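Local coordinates for CELL WALL surface anchor family protein (Streptococcus pneumoniae, PDB 2X9Z) that forms the repeating backbone subunit of the Streptococcus pneumoniae pilus, a cell-wall-anchored fibre probably involved in adhesion to host surfaces, at residues Ala62-Thr67 with Thr115-Leu120; Lys7-Lys12 with Pro256-Tyr261; Glu178-Leu183 with Thr194-Thr199; Asn141-Asn146 with Asp245-Pro250. The protein carries 1 engineered substitution. All coordinates share one frame; numbering follows the deposited sequence.

Contact 1 (Ala62-Thr67 with Thr115-Leu120)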
loop_
_atom_site.group_PDB
_atom_site.type_symbol
_atom_site.label_atom_id
_atom_site.label_comp_id
_atom_site.label_asym_id
_atom_site.label_seq_id
_atom_site.Cartn_x
_atom_site.Cartn_y
_atom_site.Cartn_z
ATOM N N ALA A 62 -11.898 5.863 8.495
ATOM C CA ALA A 62 -12.601 6.297 7.293
ATOM C C ALA A 62 -11.746 7.304 6.543
ATOM O O ALA A 62 -11.569 8.435 6.992
ATOM C CB ALA A 62 -13.950 6.916 7.642
ATOM N N PHE A 63 -11.215 6.893 5.399
ATOM C CA PHE A 63 -10.464 7.802 4.539
ATOM C C PHE A 63 -11.289 9.054 4.225
ATOM O O PHE A 63 -12.451 8.947 3.842
ATOM C CB PHE A 63 -10.065 7.098 3.241
ATOM C CG PHE A 63 -9.415 8.010 2.238
ATOM C CD1 PHE A 63 -8.256 8.701 2.558
ATOM C CD2 PHE A 63 -9.984 8.203 0.991
ATOM C CE1 PHE A 63 -7.667 9.563 1.643
ATOM C CE2 PHE A 63 -9.397 9.058 0.068
ATOM C CZ PHE A 63 -8.241 9.741 0.400
ATOM N N ASN A 64 -10.699 10.235 4.404
ATOM C CA ASN A 64 -11.412 11.483 4.124
ATOM C C ASN A 64 -11.180 11.946 2.682
ATOM O O ASN A 64 -10.151 12.560 2.348
ATOM C CB ASN A 64 -11.001 12.586 5.112
ATOM C CG ASN A 64 -11.427 12.287 6.541
ATOM O OD1 ASN A 64 -12.387 11.555 6.778
ATOM N ND2 ASN A 64 -10.716 12.867 7.499
ATOM N N LYS A 65 -12.137 11.647 1.815
ATOM C CA LYS A 65 -11.995 12.020 0.412
ATOM C C LYS A 65 -11.879 13.527 0.255
ATOM O O LYS A 65 -12.536 14.285 0.967
ATOM C CB LYS A 65 -13.169 11.499 -0.409
ATOM C CG LYS A 65 -13.264 9.986 -0.443
ATOM C CD LYS A 65 -14.459 9.561 -1.266
ATOM C CE LYS A 65 -14.525 8.059 -1.410
ATOM N NZ LYS A 65 -15.740 7.697 -2.189
ATOM N N GLY A 66 -11.037 13.957 -0.679
ATOM C CA GLY A 66 -10.868 15.368 -0.969
ATOM C C GLY A 66 -9.731 16.002 -0.185
ATOM O O GLY A 66 -9.426 17.177 -0.397
ATOM N N THR A 67 -9.108 15.240 0.713
ATOM C CA THR A 67 -8.064 15.792 1.580
ATOM C C THR A 67 -6.631 15.553 1.105
ATOM O O THR A 67 -5.690 15.964 1.778
ATOM C CB THR A 67 -8.183 15.284 3.044
ATOM O OG1 THR A 67 -7.889 13.883 3.111
ATOM C CG2 THR A 67 -9.584 15.545 3.594
ATOM N N THR A 115 -0.057 14.371 1.733
ATOM C CA THR A 115 -0.767 14.492 3.002
ATOM C C THR A 115 -2.250 14.235 2.792
ATOM O O THR A 115 -2.790 14.461 1.701
ATOM C CB THR A 115 -0.562 15.877 3.649
ATOM O OG1 THR A 115 -1.113 16.891 2.803
ATOM C CG2 THR A 115 0.913 16.171 3.858
ATOM N N TYR A 116 -2.909 13.764 3.846
ATOM C CA TYR A 116 -4.348 13.498 3.814
ATOM C C TYR A 116 -4.802 13.196 5.231
ATOM O O TYR A 116 -3.983 13.082 6.138
ATOM C CB TYR A 116 -4.669 12.307 2.905
ATOM C CG TYR A 116 -4.171 10.985 3.440
ATOM C CD1 TYR A 116 -4.984 10.188 4.248
ATOM C CD2 TYR A 116 -2.888 10.536 3.153
ATOM C CE1 TYR A 116 -4.537 8.969 4.752
ATOM C CE2 TYR A 116 -2.428 9.316 3.647
ATOM C CZ TYR A 116 -3.259 8.543 4.449
ATOM O OH TYR A 116 -2.812 7.344 4.940
ATOM N N SER A 117 -6.104 13.063 5.422
ATOM C CA SER A 117 -6.595 12.681 6.737
ATOM C C SER A 117 -7.583 11.529 6.658
ATOM O O SER A 117 -8.094 11.195 5.577
ATOM C CB SER A 117 -7.209 13.876 7.467
ATOM O OG SER A 117 -8.355 14.357 6.792
ATOM N N ALA A 118 -7.826 10.917 7.814
ATOM C CA ALA A 118 -8.835 9.880 7.961
ATOM C C ALA A 118 -9.506 10.099 9.301
ATOM O O ALA A 118 -8.949 10.747 10.176
ATOM C CB ALA A 118 -8.205 8.508 7.899
ATOM N N THR A 119 -10.710 9.570 9.455
ATOM C CA THR A 119 -11.469 9.769 10.679
ATOM C C THR A 119 -11.629 8.445 11.406
ATOM O O THR A 119 -12.042 7.453 10.808
ATOM C CB THR A 119 -12.864 10.315 10.349
ATOM O OG1 THR A 119 -12.727 11.529 9.609
ATOM C CG2 THR A 119 -13.657 10.594 11.614
ATOM N N LEU A 120 -11.308 8.420 12.695
ATOM C CA LEU A 120 -11.556 7.222 13.487
ATOM C C LEU A 120 -13.065 7.064 13.664
ATOM O O LEU A 120 -13.739 7.987 14.116
ATOM C CB LEU A 120 -10.848 7.294 14.846
ATOM C CG LEU A 120 -10.837 6.007 15.676
ATOM C CD1 LEU A 120 -10.025 4.928 14.978
ATOM C CD2 LEU A 120 -10.294 6.264 17.072
HETATM O O HOH W 1 -3.830 17.109 3.339
#
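Two antiparallel strands pair through A62 and F63 until a turn interrupts strand 61-72. A62 and T119 form a hydrogen-bonded pair: A62 N reaches T119 O at 2.8 Å in the carbonyl plane, while T119 N meets A62 O from above its plane. F63 and A118 are the next, non-hydrogen-bonded pair, and N64 N still gives a bond to S117 O along a lone pair. The turn is of type II, N64 to T67, with G66 at a positive phi.

From CB outward, T67 meets strand 110-120 with each atom in turn. CB sits 3.9 Å from S117 N. OG1 lies in the crowded position between backbone N and carbonyl carbon (chi1 68°), where it accepts from S117 N at 3.0 Å and donates to N64 O at 2.7 Å. CG2 packs on S117 OG at 3.6 Å. Beyond the side chain, a water joins T67 O to T115 OG1.

On the buried side, the F63 edge points at the Y116 face in an offset edge-to-face pair, centroids 5.8 Å apart; F91 meets both rings. One hydroxyl, T67 OG1, thus serves a strand N-H and closes the turn.

Contact 2 (Lys7-Lys12 with Pro256-Tyr261)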
loop_
_atom_site.group_PDB
_atom_site.type_symbol
_atom_site.label_atom_id
_atom_site.label_comp_id
_atom_site.label_asym_id
_atom_site.label_seq_id
_atom_site.Cartn_x
_atom_site.Cartn_y
_atom_site.Cartn_z
ATOM N N LYS A 7 6.061 6.566 6.217
ATOM C CA LYS A 7 4.699 6.992 6.448
ATOM C C LYS A 7 4.488 7.197 7.937
ATOM O O LYS A 7 4.879 6.358 8.748
ATOM C CB LYS A 7 3.713 5.950 5.946
ATOM C CG LYS A 7 2.299 6.367 6.212
ATOM C CD LYS A 7 1.307 5.328 5.831
ATOM C CE LYS A 7 -0.060 5.919 6.024
ATOM N NZ LYS A 7 -1.061 5.120 5.327
ATOM N N ASP A 8 3.859 8.306 8.303
ATOM C CA ASP A 8 3.575 8.554 9.711
ATOM C C ASP A 8 2.495 9.620 9.829
ATOM O O ASP A 8 1.945 10.082 8.828
ATOM C CB ASP A 8 4.862 8.995 10.430
ATOM C CG ASP A 8 4.916 8.553 11.891
ATOM O OD1 ASP A 8 3.854 8.407 12.536
ATOM O OD2 ASP A 8 6.042 8.352 12.395
ATOM N N PHE A 9 2.187 9.999 11.058
ATOM C CA PHE A 9 1.268 11.104 11.278
ATOM C C PHE A 9 1.921 12.419 10.864
ATOM O O PHE A 9 3.141 12.490 10.689
ATOM C CB PHE A 9 0.833 11.131 12.742
ATOM C CG PHE A 9 0.229 9.837 13.199
ATOM C CD1 PHE A 9 0.843 9.065 14.175
ATOM C CD2 PHE A 9 -0.942 9.373 12.620
ATOM C CE1 PHE A 9 0.288 7.859 14.571
ATOM C CE2 PHE A 9 -1.505 8.173 13.023
ATOM C CZ PHE A 9 -0.882 7.413 14.000
ATOM N N LYS A 10 1.099 13.446 10.678
ATOM C CA LYS A 10 1.573 14.763 10.257
ATOM C C LYS A 10 2.795 15.228 11.051
ATOM O O LYS A 10 2.786 15.217 12.287
ATOM C CB LYS A 10 0.443 15.793 10.372
ATOM C CG LYS A 10 0.870 17.227 10.110
ATOM C CD LYS A 10 -0.346 18.141 10.073
ATOM C CE LYS A 10 0.033 19.565 9.710
ATOM N NZ LYS A 10 0.906 20.180 10.746
ATOM N N GLY A 11 3.849 15.617 10.334
ATOM C CA GLY A 11 5.040 16.171 10.953
ATOM C C GLY A 11 6.067 15.156 11.423
ATOM O O GLY A 11 7.126 15.536 11.925
ATOM N N LYS A 12 5.769 13.871 11.264
ATOM C CA LYS A 12 6.604 12.833 11.863
ATOM C C LYS A 12 7.283 11.895 10.867
ATOM O O LYS A 12 8.152 11.116 11.255
ATOM C CB LYS A 12 5.785 12.018 12.866
ATOM C CG LYS A 12 5.261 12.828 14.048
ATOM C CD LYS A 12 4.524 11.931 15.040
ATOM C CE LYS A 12 4.339 12.601 16.400
ATOM N NZ LYS A 12 3.364 13.722 16.364
ATOM N N PRO A 256 2.174 3.555 10.821
ATOM C CA PRO A 256 1.720 4.061 12.118
ATOM C C PRO A 256 0.420 3.378 12.506
ATOM O O PRO A 256 -0.237 2.776 11.660
ATOM C CB PRO A 256 1.467 5.544 11.827
ATOM C CG PRO A 256 1.003 5.548 10.402
ATOM C CD PRO A 256 1.779 4.437 9.709
ATOM N N LYS A 257 0.061 3.458 13.779
ATOM C CA LYS A 257 -1.175 2.853 14.266
ATOM C C LYS A 257 -1.930 3.795 15.184
ATOM O O LYS A 257 -1.331 4.644 15.853
ATOM C CB LYS A 257 -0.891 1.550 15.022
ATOM C CG LYS A 257 -0.308 0.443 14.160
ATOM C CD LYS A 257 0.029 -0.768 15.005
ATOM C CE LYS A 257 0.627 -1.869 14.156
ATOM N NZ LYS A 257 1.706 -1.339 13.280
ATOM N N VAL A 258 -3.250 3.655 15.206
ATOM C CA VAL A 258 -4.068 4.370 16.172
ATOM C C VAL A 258 -4.867 3.362 16.985
ATOM O O VAL A 258 -5.047 2.214 16.571
ATOM C CB VAL A 258 -5.027 5.363 15.495
ATOM C CG1 VAL A 258 -4.245 6.356 14.655
ATOM C CG2 VAL A 258 -6.046 4.625 14.651
ATOM N N VAL A 259 -5.333 3.783 18.151
ATOM C CA VAL A 259 -6.128 2.914 19.003
ATOM C C VAL A 259 -7.046 3.780 19.845
ATOM O O VAL A 259 -6.784 4.968 20.034
ATOM C CB VAL A 259 -5.225 2.027 19.890
ATOM C CG1 VAL A 259 -4.473 2.873 20.914
ATOM C CG2 VAL A 259 -6.034 0.917 20.565
ATOM N N THR A 260 -8.137 3.190 20.320
ATOM C CA THR A 260 -9.018 3.860 21.263
ATOM C C THR A 260 -9.274 2.929 22.444
ATOM O O THR A 260 -9.145 1.715 22.313
ATOM C CB THR A 260 -10.342 4.269 20.594
ATOM O OG1 THR A 260 -11.050 5.170 21.451
ATOM C CG2 THR A 260 -11.203 3.056 20.297
ATOM N N TYR A 261 -9.609 3.505 23.595
ATOM C CA TYR A 261 -9.885 2.726 24.798
ATOM C C TYR A 261 -11.261 3.061 25.362
ATOM O O TYR A 261 -11.836 4.098 25.037
ATOM C CB TYR A 261 -8.817 2.982 25.864
ATOM C CG TYR A 261 -7.426 2.584 25.432
ATOM C CD1 TYR A 261 -6.534 3.530 24.940
ATOM C CD2 TYR A 261 -7.006 1.262 25.505
ATOM C CE1 TYR A 261 -5.264 3.174 24.543
ATOM C CE2 TYR A 261 -5.739 0.894 25.104
ATOM C CZ TYR A 261 -4.871 1.851 24.624
ATOM O OH TYR A 261 -3.604 1.486 24.223
#
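K7 NZ, the best-held polar atom here, is held twice over: by the covalent bond to N132 CG, an intramolecular isopeptide link, and by a hydrogen bond to D55 OD1. The chain that carries it is fully extended, with CG anti to the backbone N (chi1 179°), and K7 CD passes 4.0 Å from P256 CD, the two side chains crossing at about a right angle. P256 also touches N132, so it packs against both residues of the link.

D8 OD1 has its own local bond, accepting from F9 N at 2.7 Å through the anti lone pair, while D8 OD2 takes a salt bridge from R19. P256 CB comes to 3.8 Å from D8 OD1, sliding past in the opposite direction.

A Lys-Asn cross-link of this kind is a hallmark of Gram-positive pilin subunits. Here it ties strand 4-9, at the edge of the antiparallel sheet, to strand 130-139 of the mixed sheet, which also pairs with 257-259.

F9 carries most of the remaining contact. P256 CB stands over one face of its ring, a CH-pi contact 4.0 Å from the centroid and 23° off the normal. K257 O meets the rim near the ring plane, 3.4 Å from F9 CZ. V258 CG1 touches the same corner obliquely, 3.6 Å from F9 CZ, and Y36 adds another ring beside F9.

Contact 3 (Glu178-Leu183 with Thr194-Thr199)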
loop_
_atom_site.group_PDB
_atom_site.type_symbol
_atom_site.label_atom_id
_atom_site.label_comp_id
_atom_site.label_asym_id
_atom_site.label_seq_id
_atom_site.Cartn_x
_atom_site.Cartn_y
_atom_site.Cartn_z
ATOM N N GLU A 178 7.032 -19.938 -8.523
ATOM C CA GLU A 178 6.383 -20.196 -7.250
ATOM C C GLU A 178 6.231 -18.861 -6.517
ATOM O O GLU A 178 7.159 -18.054 -6.496
ATOM C CB GLU A 178 7.217 -21.173 -6.426
ATOM C CG GLU A 178 6.512 -21.648 -5.176
ATOM C CD GLU A 178 7.225 -22.810 -4.511
ATOM O OE1 GLU A 178 8.462 -22.753 -4.383
ATOM O OE2 GLU A 178 6.546 -23.780 -4.106
ATOM N N ALA A 179 5.065 -18.625 -5.924
ATOM C CA ALA A 179 4.776 -17.338 -5.297
ATOM C C ALA A 179 4.491 -17.535 -3.822
ATOM O O ALA A 179 3.646 -18.348 -3.454
ATOM C CB ALA A 179 3.586 -16.663 -5.981
ATOM N N THR A 180 5.213 -16.807 -2.980
ATOM C CA THR A 180 5.023 -16.899 -1.539
ATOM C C THR A 180 4.377 -15.619 -1.019
ATOM O O THR A 180 4.745 -14.519 -1.426
ATOM C CB THR A 180 6.367 -17.151 -0.830
ATOM O OG1 THR A 180 6.928 -18.378 -1.313
ATOM C CG2 THR A 180 6.181 -17.253 0.685
ATOM N N PHE A 181 3.412 -15.770 -0.115
ATOM C CA PHE A 181 2.721 -14.629 0.475
ATOM C C PHE A 181 2.726 -14.741 1.985
ATOM O O PHE A 181 2.528 -15.818 2.533
ATOM C CB PHE A 181 1.256 -14.567 0.026
ATOM C CG PHE A 181 1.081 -14.430 -1.454
ATOM C CD1 PHE A 181 1.203 -15.533 -2.287
ATOM C CD2 PHE A 181 0.776 -13.197 -2.021
ATOM C CE1 PHE A 181 1.031 -15.406 -3.660
ATOM C CE2 PHE A 181 0.605 -13.064 -3.392
ATOM C CZ PHE A 181 0.739 -14.168 -4.207
ATOM N N ASP A 182 2.933 -13.618 2.654
ATOM C CA ASP A 182 2.733 -13.566 4.087
ATOM C C ASP A 182 1.346 -13.011 4.361
ATOM O O ASP A 182 0.997 -11.918 3.902
ATOM C CB ASP A 182 3.810 -12.704 4.731
ATOM C CG ASP A 182 5.178 -13.343 4.638
ATOM O OD1 ASP A 182 5.339 -14.477 5.139
ATOM O OD2 ASP A 182 6.089 -12.725 4.056
ATOM N N LEU A 183 0.533 -13.790 5.065
ATOM C CA LEU A 183 -0.752 -13.295 5.526
ATOM C C LEU A 183 -0.508 -12.541 6.832
ATOM O O LEU A 183 -0.065 -13.120 7.821
ATOM C CB LEU A 183 -1.748 -14.439 5.720
ATOM C CG LEU A 183 -3.176 -13.993 6.052
ATOM C CD1 LEU A 183 -3.818 -13.265 4.880
ATOM C CD2 LEU A 183 -4.037 -15.174 6.486
ATOM N N THR A 194 2.169 -18.085 6.421
ATOM C CA THR A 194 2.889 -17.933 5.170
ATOM C C THR A 194 2.408 -19.039 4.253
ATOM O O THR A 194 2.386 -20.203 4.650
ATOM C CB THR A 194 4.407 -18.036 5.382
ATOM O OG1 THR A 194 4.832 -16.967 6.240
ATOM C CG2 THR A 194 5.146 -17.948 4.053
ATOM N N VAL A 195 1.984 -18.672 3.047
ATOM C CA VAL A 195 1.456 -19.641 2.096
ATOM C C VAL A 195 2.250 -19.592 0.804
ATOM O O VAL A 195 2.875 -18.581 0.487
ATOM C CB VAL A 195 -0.037 -19.392 1.781
ATOM C CG1 VAL A 195 -0.867 -19.448 3.052
ATOM C CG2 VAL A 195 -0.229 -18.055 1.073
ATOM N N THR A 196 2.232 -20.696 0.073
ATOM C CA THR A 196 2.956 -20.796 -1.183
ATOM C C THR A 196 2.026 -21.272 -2.285
ATOM O O THR A 196 1.266 -22.228 -2.094
ATOM C CB THR A 196 4.128 -21.786 -1.059
ATOM O OG1 THR A 196 5.092 -21.275 -0.128
ATOM C CG2 THR A 196 4.787 -22.003 -2.408
ATOM N N LEU A 197 2.092 -20.610 -3.430
ATOM C CA LEU A 197 1.330 -21.011 -4.596
ATOM C C LEU A 197 2.283 -21.628 -5.608
ATOM O O LEU A 197 3.128 -20.936 -6.183
ATOM C CB LEU A 197 0.643 -19.790 -5.197
ATOM C CG LEU A 197 -0.434 -19.995 -6.257
ATOM C CD1 LEU A 197 -1.587 -20.807 -5.684
ATOM C CD2 LEU A 197 -0.929 -18.642 -6.766
ATOM N N THR A 198 2.167 -22.934 -5.813
ATOM C CA THR A 198 2.981 -23.596 -6.820
ATOM C C THR A 198 2.477 -23.203 -8.200
ATOM O O THR A 198 1.358 -22.710 -8.350
ATOM C CB THR A 198 2.940 -25.119 -6.681
ATOM O OG1 THR A 198 1.578 -25.562 -6.703
ATOM C CG2 THR A 198 3.586 -25.548 -5.376
ATOM N N THR A 199 3.305 -23.430 -9.209
ATOM C CA THR A 199 3.024 -22.929 -10.548
ATOM C C THR A 199 1.899 -23.677 -11.252
ATOM O O THR A 199 1.409 -23.226 -12.289
ATOM C CB THR A 199 4.288 -22.944 -11.418
ATOM O OG1 THR A 199 4.816 -24.274 -11.470
ATOM C CG2 THR A 199 5.330 -22.016 -10.838
#
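Backbone bonds come first. Strands 179-183 and 194-197 run antiparallel, their axes 4.7 Å apart at closest approach and 158° between directions, as the two arms of a beta hairpin. A179 pairs with L197 and F181 with V195 as hydrogen-bonded pairs, and each pair closes a two-bond ring. The shortest of the four is L197 N to A179 O at 2.7 Å, and V195 N comes in nearly along the F181 C=O axis. T180 with T196 and D182 with T194 are the non-hydrogen-bonded pairs that alternate with them; there T180 CA makes a CA-H...O contact with V195 O, and T194 CA with F181 O.

The polar side chains occupy the T180, D182, T194 and T196 face. T194 OG1 donates to D182 OD1 at 2.8 Å, almost along the C-O axis, with both side chains pointing the same way. D182 OD1 is also claimed by a salt bridge from R220, which probably stabilises its negative charge. T180 CG2 touches T194 CG2 at 3.6 Å, the side chains crossing obliquely. The extended E178 (CG anti to the backbone N) reaches obliquely over T196, its OE2 a tight 3.0 Å from T196 CG2.

Apolar contact fills the other face, where F181 CB rests on V195 CG2 at 3.9 Å and A179 CB lies near L197 CB.

That face looks onto strand 159-166, with F181 against L161 and K163, while V195 reaches V204 and V206. Strand 179-185 is the middle of a three-stranded antiparallel sheet, flanked by 191-197 and 215-219.

Contact 4 (Asn141-Asn146 with Asp245-Pro250)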
loop_
_atom_site.group_PDB
_atom_site.type_symbol
_atom_site.label_atom_id
_atom_site.label_comp_id
_atom_site.label_asym_id
_atom_site.label_seq_id
_atom_site.Cartn_x
_atom_site.Cartn_y
_atom_site.Cartn_z
ATOM N N ASN A 141 10.649 0.890 -16.219
ATOM C CA ASN A 141 9.562 0.435 -17.086
ATOM C C ASN A 141 8.229 0.787 -16.441
ATOM O O ASN A 141 8.160 0.983 -15.227
ATOM C CB ASN A 141 9.615 -1.080 -17.286
ATOM C CG ASN A 141 10.951 -1.555 -17.812
ATOM O OD1 ASN A 141 11.471 -1.038 -18.804
ATOM N ND2 ASN A 141 11.509 -2.559 -17.155
ATOM N N PRO A 142 7.159 0.868 -17.243
ATOM C CA PRO A 142 5.853 1.117 -16.621
ATOM C C PRO A 142 5.576 0.069 -15.544
ATOM O O PRO A 142 5.846 -1.114 -15.763
ATOM C CB PRO A 142 4.879 0.978 -17.802
ATOM C CG PRO A 142 5.705 1.333 -19.006
ATOM C CD PRO A 142 7.076 0.786 -18.713
ATOM N N ASP A 143 5.079 0.498 -14.390
ATOM C CA ASP A 143 4.758 -0.440 -13.323
ATOM C C ASP A 143 3.265 -0.479 -13.019
ATOM O O ASP A 143 2.612 0.565 -12.910
ATOM C CB ASP A 143 5.531 -0.121 -12.049
ATOM C CG ASP A 143 5.619 -1.326 -11.134
ATOM O OD1 ASP A 143 6.513 -2.177 -11.365
ATOM O OD2 ASP A 143 4.778 -1.439 -10.210
ATOM N N HIS A 144 2.744 -1.689 -12.846
ATOM C CA HIS A 144 1.318 -1.920 -12.624
ATOM C C HIS A 144 0.990 -2.362 -11.199
ATOM O O HIS A 144 -0.153 -2.707 -10.907
ATOM C CB HIS A 144 0.799 -2.966 -13.610
ATOM C CG HIS A 144 0.946 -2.566 -15.044
ATOM N ND1 HIS A 144 2.057 -2.880 -15.799
ATOM C CD2 HIS A 144 0.119 -1.870 -15.857
ATOM C CE1 HIS A 144 1.904 -2.395 -17.017
ATOM N NE2 HIS A 144 0.739 -1.776 -17.078
ATOM N N GLY A 145 1.983 -2.340 -10.318
ATOM C CA GLY A 145 1.772 -2.748 -8.938
ATOM C C GLY A 145 1.075 -1.712 -8.074
ATOM O O GLY A 145 1.023 -0.524 -8.401
ATOM N N ASN A 146 0.551 -2.176 -6.943
ATOM C CA ASN A 146 -0.136 -1.315 -5.985
ATOM C C ASN A 146 -0.150 -2.001 -4.614
ATOM O O ASN A 146 0.533 -3.007 -4.416
ATOM C CB ASN A 146 -1.542 -0.975 -6.477
ATOM C CG ASN A 146 -2.320 -2.201 -6.848
ATOM O OD1 ASN A 146 -2.342 -3.166 -6.097
ATOM N ND2 ASN A 146 -2.944 -2.188 -8.023
ATOM N N ASP A 245 6.579 -6.749 -15.210
ATOM C CA ASP A 245 7.034 -5.387 -15.505
ATOM C C ASP A 245 8.556 -5.228 -15.506
ATOM O O ASP A 245 9.067 -4.212 -15.976
ATOM C CB ASP A 245 6.440 -4.396 -14.500
ATOM C CG ASP A 245 4.935 -4.230 -14.641
ATOM O OD1 ASP A 245 4.400 -4.389 -15.766
ATOM O OD2 ASP A 245 4.287 -3.934 -13.613
ATOM N N GLU A 246 9.274 -6.206 -14.960
ATOM C CA GLU A 246 10.738 -6.162 -14.918
ATOM C C GLU A 246 11.257 -4.917 -14.197
ATOM O O GLU A 246 12.204 -4.265 -14.644
ATOM C CB GLU A 246 11.332 -6.269 -16.331
ATOM C CG GLU A 246 10.949 -7.548 -17.064
ATOM C CD GLU A 246 11.494 -8.799 -16.397
ATOM O OE1 GLU A 246 12.333 -8.678 -15.475
ATOM O OE2 GLU A 246 11.087 -9.910 -16.802
ATOM N N ASN A 247 10.617 -4.595 -13.077
ATOM C CA ASN A 247 11.018 -3.473 -12.236
ATOM C C ASN A 247 11.521 -3.934 -10.869
ATOM O O ASN A 247 11.318 -5.088 -10.490
ATOM C CB ASN A 247 9.826 -2.534 -12.041
ATOM C CG ASN A 247 9.564 -1.666 -13.253
ATOM O OD1 ASN A 247 10.489 -1.283 -13.977
ATOM N ND2 ASN A 247 8.300 -1.340 -13.476
ATOM N N PRO A 248 12.168 -3.024 -10.117
ATOM C CA PRO A 248 12.595 -3.350 -8.754
ATOM C C PRO A 248 11.393 -3.622 -7.858
ATOM O O PRO A 248 10.273 -3.207 -8.177
ATOM C CB PRO A 248 13.292 -2.064 -8.284
ATOM C CG PRO A 248 13.600 -1.291 -9.522
ATOM C CD PRO A 248 12.521 -1.644 -10.496
ATOM N N LYS A 249 11.621 -4.294 -6.739
ATOM C CA LYS A 249 10.558 -4.487 -5.763
ATOM C C LYS A 249 10.043 -3.130 -5.270
ATOM O O LYS A 249 10.786 -2.158 -5.209
ATOM C CB LYS A 249 11.050 -5.351 -4.597
ATOM C CG LYS A 249 12.067 -4.682 -3.690
ATOM C CD LYS A 249 12.545 -5.641 -2.610
ATOM C CE LYS A 249 13.600 -4.998 -1.726
ATOM N NZ LYS A 249 13.963 -5.875 -0.579
ATOM N N PRO A 250 8.752 -3.055 -4.926
ATOM C CA PRO A 250 8.198 -1.777 -4.467
ATOM C C PRO A 250 8.717 -1.399 -3.084
ATOM O O PRO A 250 9.236 -2.258 -2.370
ATOM C CB PRO A 250 6.697 -2.070 -4.380
ATOM C CG PRO A 250 6.630 -3.537 -4.099
ATOM C CD PRO A 250 7.756 -4.137 -4.896
HETATM O O HOH W 2 5.536 -2.936 -17.741
#
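D245 opens the second segment with its carboxylate turned to H144. OD2 accepts from H144 N at 2.8 Å, met from above the carboxylate plane. OD1 accepts from H144 ND1, also 2.8 Å away, through its syn lone pair and close to the imidazole plane. ND1 therefore carries a proton. W243 stacks on the H144 ring, while D245 meets it at the edge. A water spans D245 OD1 and P142 O, and D245 O takes a bond from N141 ND2 at 3.2 Å.

The carboxylate of D143 stands close by, its OD1 3.6 Å from D245 OD2, so the two charges could raise each other's affinity for a proton; S226 OG bonds D143 OD1. The same side chain makes an Asx turn, D143 OD2 accepting from G145 N at 2.9 Å. Segment 141-146 follows strand 130-139 and segment 245-250 follows strand 237-243, so the contact joins the two connections running from the six-stranded mixed sheet to the four-stranded one and back.

E246 offers its O weakly to N141 ND2. N247 then binds N141 as a pair: OD1 accepts from N141 N on a lone pair at 3.1 Å, and ND2 donates to N141 O, from above the carbonyl plane. ND2 also gives a straighter bond to D143 OD1 at 2.9 Å, on the anti lone pair, and a weak one to P142 O.

Contacts 1 and 2 lie together on the same side of the chain's centre, about 13 Å between centres, and touch: Y116 OH comes 2.9 Å from K7 NZ, a probable hydrogen bond, and L120 CD1 packs on V258 CG2 at 4.0 Å. Contact 1 therefore borders the isopeptide link of contact 2, whose long loop encloses all the others along the chain. Contact 4 encloses contact 3 in turn, and their centres are about 19 Å apart with nearest atoms about 10 Å. Contact 4 sits across the chain's centre from contact 2, about 28 Å between centres, whereas the centre of contact 3 is about 33 Å from that of contact 1, without touching.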